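Local atomic coordinates of enterochelin esterase (Salmonella enterica subsp. enterica serovar Typhimurium, PDB entry 3MGA), a protein that probably hydrolyses the ester bonds of ferric enterobactin, so that the iron carried by this siderophore can be released inside the bacterium. Residues A[161-166]-A[391-396]; A[212-215]-A[219-222]. All blocks are in the same frame, centred on the assembly; numbering follows the deposited sequence.

Contact 1: A[161-166]-A[391-396]; sequences PGWDRP and GLTQGL
Pro161 and Trp163 bring their side chains up to Thr393, on the last long helix (385-399) of the alpha/beta-hydrolase fold, so that the irregular chain leading from strand 148-153 to strand 174-180 lies against the catalytic domain. Thr393 is the hub, and its two branches divide the work. Its hydroxyl occupies the crowded position between backbone N and carbonyl carbon (chi1 59°), where OG1 lies 2.8 Å from Pro161 O, with Gly390 O also within reach. A beta-branched hydroxyl residue suits the place because it offers a methyl as well. Ring carbons of Pro161 rest on this oxygen, CD 3.5 Å and CB 3.6 Å from Thr393 OG1. Farther round the helix, Gln394 bends at chi2 (62°), and its OE1 comes 4.0 Å from Pro161 CG at the margin of the contact.

Between proline and indole the chain turns at Gly162, whose positive phi of 90° would press a CB against the preceding carbonyl oxygen, a strain that glycine avoids. The turn lets Trp163 reach back to the helix, where its NE1 makes a weak hydrogen bond to Arg389 O. Leu226 of helix 220-228 touches both Pro161 and Thr393, and Ala222 of the same helix meets the indole. The methyl of Thr393 approaches that indole obliquely, its CG2 3.5 Å from Trp163 NE1.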
loop_
_atom_site.group_PDB
_atom_site.type_symbol
_atom_site.label_atom_id
_atom_site.label_comp_id
_atom_site.label_asym_id
_atom_site.label_seq_id
_atom_site.Cartn_x
_atom_site.Cartn_y
_atom_site.Cartn_z
ATOM N N PRO A 161 -6.165 -3.493 12.438
ATOM C CA PRO A 161 -6.071 -4.725 13.213
ATOM C C PRO A 161 -4.697 -5.365 13.221
ATOM O O PRO A 161 -4.108 -5.568 12.156
ATOM C CB PRO A 161 -7.084 -5.662 12.523
ATOM C CG PRO A 161 -7.947 -4.791 11.710
ATOM C CD PRO A 161 -7.084 -3.654 11.295
ATOM N N GLY A 162 -4.201 -5.663 14.426
ATOM C CA GLY A 162 -2.913 -6.311 14.615
ATOM C C GLY A 162 -1.751 -5.354 14.751
ATOM O O GLY A 162 -0.836 -5.585 15.555
ATOM N N TRP A 163 -1.781 -4.279 13.962
ATOM C CA TRP A 163 -0.726 -3.278 13.975
ATOM C C TRP A 163 -0.778 -2.427 15.243
ATOM O O TRP A 163 0.218 -1.801 15.606
ATOM C CB TRP A 163 -0.817 -2.389 12.722
ATOM C CG TRP A 163 -0.731 -3.175 11.454
ATOM C CD1 TRP A 163 -1.773 -3.679 10.726
ATOM C CD2 TRP A 163 0.461 -3.582 10.786
ATOM N NE1 TRP A 163 -1.297 -4.365 9.635
ATOM C CE2 TRP A 163 0.073 -4.320 9.649
ATOM C CE3 TRP A 163 1.826 -3.382 11.030
ATOM C CZ2 TRP A 163 0.998 -4.858 8.756
ATOM C CZ3 TRP A 163 2.751 -3.914 10.145
ATOM C CH2 TRP A 163 2.331 -4.645 9.017
ATOM N N ASP A 164 -1.934 -2.404 15.906
ATOM C CA ASP A 164 -2.109 -1.632 17.141
ATOM C C ASP A 164 -1.530 -2.366 18.352
ATOM O O ASP A 164 -0.962 -1.741 19.242
ATOM C CB ASP A 164 -3.593 -1.308 17.386
ATOM C CG ASP A 164 -4.458 -2.564 17.568
ATOM O OD1 ASP A 164 -4.076 -3.654 17.071
ATOM O OD2 ASP A 164 -5.531 -2.446 18.202
ATOM N N ARG A 165 -1.694 -3.688 18.379
ATOM C CA ARG A 165 -1.181 -4.537 19.459
ATOM C C ARG A 165 -0.223 -5.554 18.870
ATOM O O ARG A 165 -0.531 -6.743 18.844
ATOM C CB ARG A 165 -2.314 -5.312 20.141
ATOM C CG ARG A 165 -3.332 -4.488 20.891
ATOM C CD ARG A 165 -4.512 -5.371 21.305
ATOM N NE ARG A 165 -4.097 -6.540 22.084
ATOM C CZ ARG A 165 -4.916 -7.518 22.472
ATOM N NH1 ARG A 165 -6.209 -7.486 22.155
ATOM N NH2 ARG A 165 -4.438 -8.537 23.175
ATOM N N PRO A 166 0.939 -5.099 18.373
ATOM C CA PRO A 166 1.866 -6.067 17.800
ATOM C C PRO A 166 2.346 -7.077 18.837
ATOM O O PRO A 166 2.689 -6.690 19.958
ATOM C CB PRO A 166 3.025 -5.196 17.310
ATOM C CG PRO A 166 2.919 -3.924 18.088
ATOM C CD PRO A 166 1.463 -3.724 18.314
ATOM N N GLY A 391 -5.604 -2.627 5.709
ATOM C CA GLY A 391 -6.585 -3.281 4.849
ATOM C C GLY A 391 -6.170 -4.706 4.558
ATOM O O GLY A 391 -7.003 -5.558 4.228
ATOM N N LEU A 392 -4.875 -4.964 4.685
ATOM C CA LEU A 392 -4.347 -6.285 4.433
ATOM C C LEU A 392 -4.897 -7.215 5.526
ATOM O O LEU A 392 -5.444 -8.274 5.229
ATOM C CB LEU A 392 -2.814 -6.271 4.468
ATOM C CG LEU A 392 -2.061 -7.293 3.605
ATOM C CD1 LEU A 392 -0.581 -7.332 4.046
ATOM C CD2 LEU A 392 -2.657 -8.676 3.667
ATOM N N THR A 393 -4.766 -6.805 6.787
ATOM C CA THR A 393 -5.233 -7.633 7.897
ATOM C C THR A 393 -6.751 -7.691 7.960
ATOM O O THR A 393 -7.317 -8.746 8.270
ATOM C CB THR A 393 -4.661 -7.189 9.265
ATOM O OG1 THR A 393 -5.028 -5.830 9.533
ATOM C CG2 THR A 393 -3.156 -7.333 9.283
ATOM N N GLN A 394 -7.412 -6.570 7.668
ATOM C CA GLN A 394 -8.877 -6.541 7.670
ATOM C C GLN A 394 -9.428 -7.402 6.537
ATOM O O GLN A 394 -10.445 -8.076 6.696
ATOM C CB GLN A 394 -9.410 -5.117 7.548
ATOM C CG GLN A 394 -10.933 -5.038 7.541
ATOM C CD GLN A 394 -11.561 -5.556 8.822
ATOM O OE1 GLN A 394 -11.446 -4.938 9.883
ATOM N NE2 GLN A 394 -12.286 -6.665 8.714
ATOM N N GLY A 395 -8.744 -7.374 5.399
ATOM C CA GLY A 395 -9.130 -8.146 4.232
ATOM C C GLY A 395 -9.076 -9.635 4.472
ATOM O O GLY A 395 -9.926 -10.366 3.997
ATOM N N LEU A 396 -8.057 -10.086 5.195
ATOM C CA LEU A 396 -7.914 -11.509 5.536
ATOM C C LEU A 396 -9.061 -11.941 6.451
ATOM O O LEU A 396 -9.568 -13.057 6.341
ATOM C CB LEU A 396 -6.562 -11.758 6.204
ATOM C CG LEU A 396 -5.337 -11.624 5.296
ATOM C CD1 LEU A 396 -4.062 -11.414 6.106
ATOM C CD2 LEU A 396 -5.218 -12.846 4.347
#

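Contact 2: A[212-215]-A[219-222]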
loop_
_atom_site.group_PDB
_atom_site.type_symbol
_atom_site.label_atom_id
_atom_site.label_comp_id
_atom_site.label_asym_id
_atom_site.label_seq_id
_atom_site.Cartn_x
_atom_site.Cartn_y
_atom_site.Cartn_z
ATOM N N PHE A 212 8.535 -6.239 0.757
ATOM C CA PHE A 212 8.069 -5.100 1.534
ATOM C C PHE A 212 7.438 -5.537 2.843
ATOM O O PHE A 212 7.773 -5.014 3.909
ATOM C CB PHE A 212 7.039 -4.310 0.720
ATOM C CG PHE A 212 6.634 -3.018 1.354
ATOM C CD1 PHE A 212 7.343 -1.856 1.089
ATOM C CD2 PHE A 212 5.550 -2.960 2.209
ATOM C CE1 PHE A 212 6.975 -0.664 1.678
ATOM C CE2 PHE A 212 5.171 -1.781 2.792
ATOM C CZ PHE A 212 5.877 -0.628 2.530
ATOM N N TRP A 213 6.525 -6.505 2.763
ATOM C CA TRP A 213 5.828 -7.008 3.948
ATOM C C TRP A 213 6.706 -7.867 4.844
ATOM O O TRP A 213 6.282 -8.259 5.926
ATOM C CB TRP A 213 4.548 -7.764 3.566
ATOM C CG TRP A 213 3.618 -6.924 2.759
ATOM C CD1 TRP A 213 3.284 -7.099 1.447
ATOM C CD2 TRP A 213 2.960 -5.734 3.186
ATOM N NE1 TRP A 213 2.423 -6.112 1.043
ATOM C CE2 TRP A 213 2.215 -5.254 2.091
ATOM C CE3 TRP A 213 2.923 -5.025 4.393
ATOM C CZ2 TRP A 213 1.427 -4.098 2.169
ATOM C CZ3 TRP A 213 2.147 -3.897 4.475
ATOM C CH2 TRP A 213 1.407 -3.435 3.366
ATOM N N ALA A 214 7.916 -8.170 4.393
ATOM C CA ALA A 214 8.863 -8.943 5.200
ATOM C C ALA A 214 9.989 -8.063 5.754
ATOM O O ALA A 214 10.560 -8.386 6.785
ATOM C CB ALA A 214 9.448 -10.102 4.388
ATOM N N GLU A 215 10.293 -6.948 5.089
ATOM C CA GLU A 215 11.388 -6.071 5.524
ATOM C C GLU A 215 10.998 -4.613 5.851
ATOM O O GLU A 215 11.232 -4.148 6.972
ATOM C CB GLU A 215 12.518 -6.105 4.478
ATOM C CG GLU A 215 13.059 -7.538 4.237
ATOM C CD GLU A 215 14.215 -7.624 3.233
ATOM O OE1 GLU A 215 14.460 -6.647 2.483
ATOM O OE2 GLU A 215 14.870 -8.694 3.188
ATOM N N VAL A 219 4.972 -7.825 8.493
ATOM C CA VAL A 219 3.597 -8.206 8.781
ATOM C C VAL A 219 3.444 -9.265 9.890
ATOM O O VAL A 219 2.346 -9.459 10.404
ATOM C CB VAL A 219 2.943 -8.732 7.479
ATOM C CG1 VAL A 219 3.519 -10.098 7.105
ATOM C CG2 VAL A 219 1.443 -8.808 7.604
ATOM N N TRP A 220 4.544 -9.896 10.304
ATOM C CA TRP A 220 4.465 -10.994 11.295
ATOM C C TRP A 220 3.797 -10.604 12.632
ATOM O O TRP A 220 2.838 -11.255 13.060
ATOM C CB TRP A 220 5.845 -11.579 11.624
ATOM C CG TRP A 220 6.898 -11.507 10.552
ATOM C CD1 TRP A 220 8.084 -10.846 10.640
ATOM C CD2 TRP A 220 6.862 -12.092 9.244
ATOM N NE1 TRP A 220 8.797 -11.000 9.483
ATOM C CE2 TRP A 220 8.072 -11.760 8.608
ATOM C CE3 TRP A 220 5.934 -12.870 8.551
ATOM C CZ2 TRP A 220 8.379 -12.183 7.318
ATOM C CZ3 TRP A 220 6.243 -13.287 7.263
ATOM C CH2 TRP A 220 7.448 -12.941 6.664
ATOM N N PRO A 221 4.311 -9.550 13.306
ATOM C CA PRO A 221 3.715 -9.185 14.589
ATOM C C PRO A 221 2.208 -8.959 14.532
ATOM O O PRO A 221 1.492 -9.394 15.440
ATOM C CB PRO A 221 4.453 -7.897 14.973
ATOM C CG PRO A 221 5.747 -7.965 14.226
ATOM C CD PRO A 221 5.421 -8.651 12.941
ATOM N N ALA A 222 1.737 -8.300 13.472
ATOM C CA ALA A 222 0.306 -8.019 13.301
ATOM C C ALA A 222 -0.495 -9.295 13.085
ATOM O O ALA A 222 -1.601 -9.437 13.609
ATOM C CB ALA A 222 0.079 -7.062 12.149
#
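The indole of Trp220 reaches back to Ala214 across the tight link between two consecutive helices, 210-216 and 220-228, which follow strand 204-207 of the alpha/beta-hydrolase sheet. From CB, the side chain leaves with CG beside the backbone N and anti to the carbonyl carbon, although a chi1 of -29° is well short of a staggered value. This swing takes the ring toward the preceding helix. In the five-membered ring, NE1 passes 4.1 Å from Ala214 O, too far for a hydrogen bond. Beyond it, CZ2 lies 3.7 Å from Ala214 CB, the closest approach between the two side chains, and CH2 follows at 4.2 Å from the same CB. The methyl meets the ring obliquely, and its small size lets the broad indole come in close to the helix backbone. One indole face is covered by Val219 CG1, offset toward the rim, while Leu192 and Leu239 of the central sheet supply further apolar neighbours.

The backbone bridges the link as well: Val219 N, at the approach to helix 220-228, gives a hydrogen bond to Trp213 O (2.9 Å), with an N-H...O angle of 151°. Trp213 itself extends the other way, where its NE1 bonds to OE1 of Gln288, a residue within the probable nucleophile elbow. Within the first helix, Phe212 CD2 stands 3.8 Å above the plane of the Trp213 ring, over its centre.

In the fold
The two contacts lie about 11 Å apart, centre to centre, on the same side of the chain's centre. In sequence, contact 2 falls entirely between the segments of contact 1: 161-166 comes first, then helices 210-216 and 220-228, and finally helix 385-399. They touch directly, with Ala222 CB 3.7 Å from Trp163 CE2 and Pro166 CB 3.8 Å from Pro221 CB. Trp213 of helix 210-216 packs on Arg389 and Leu392. Together they join the chain following the N-terminal domain's strands to helices flanking the eight-stranded hydrolase sheet. Helix 220-228 is shared: its Ala222 and Pro221 touch the 161-166 loop, and its Leu226 touches Thr393 of helix 385-399.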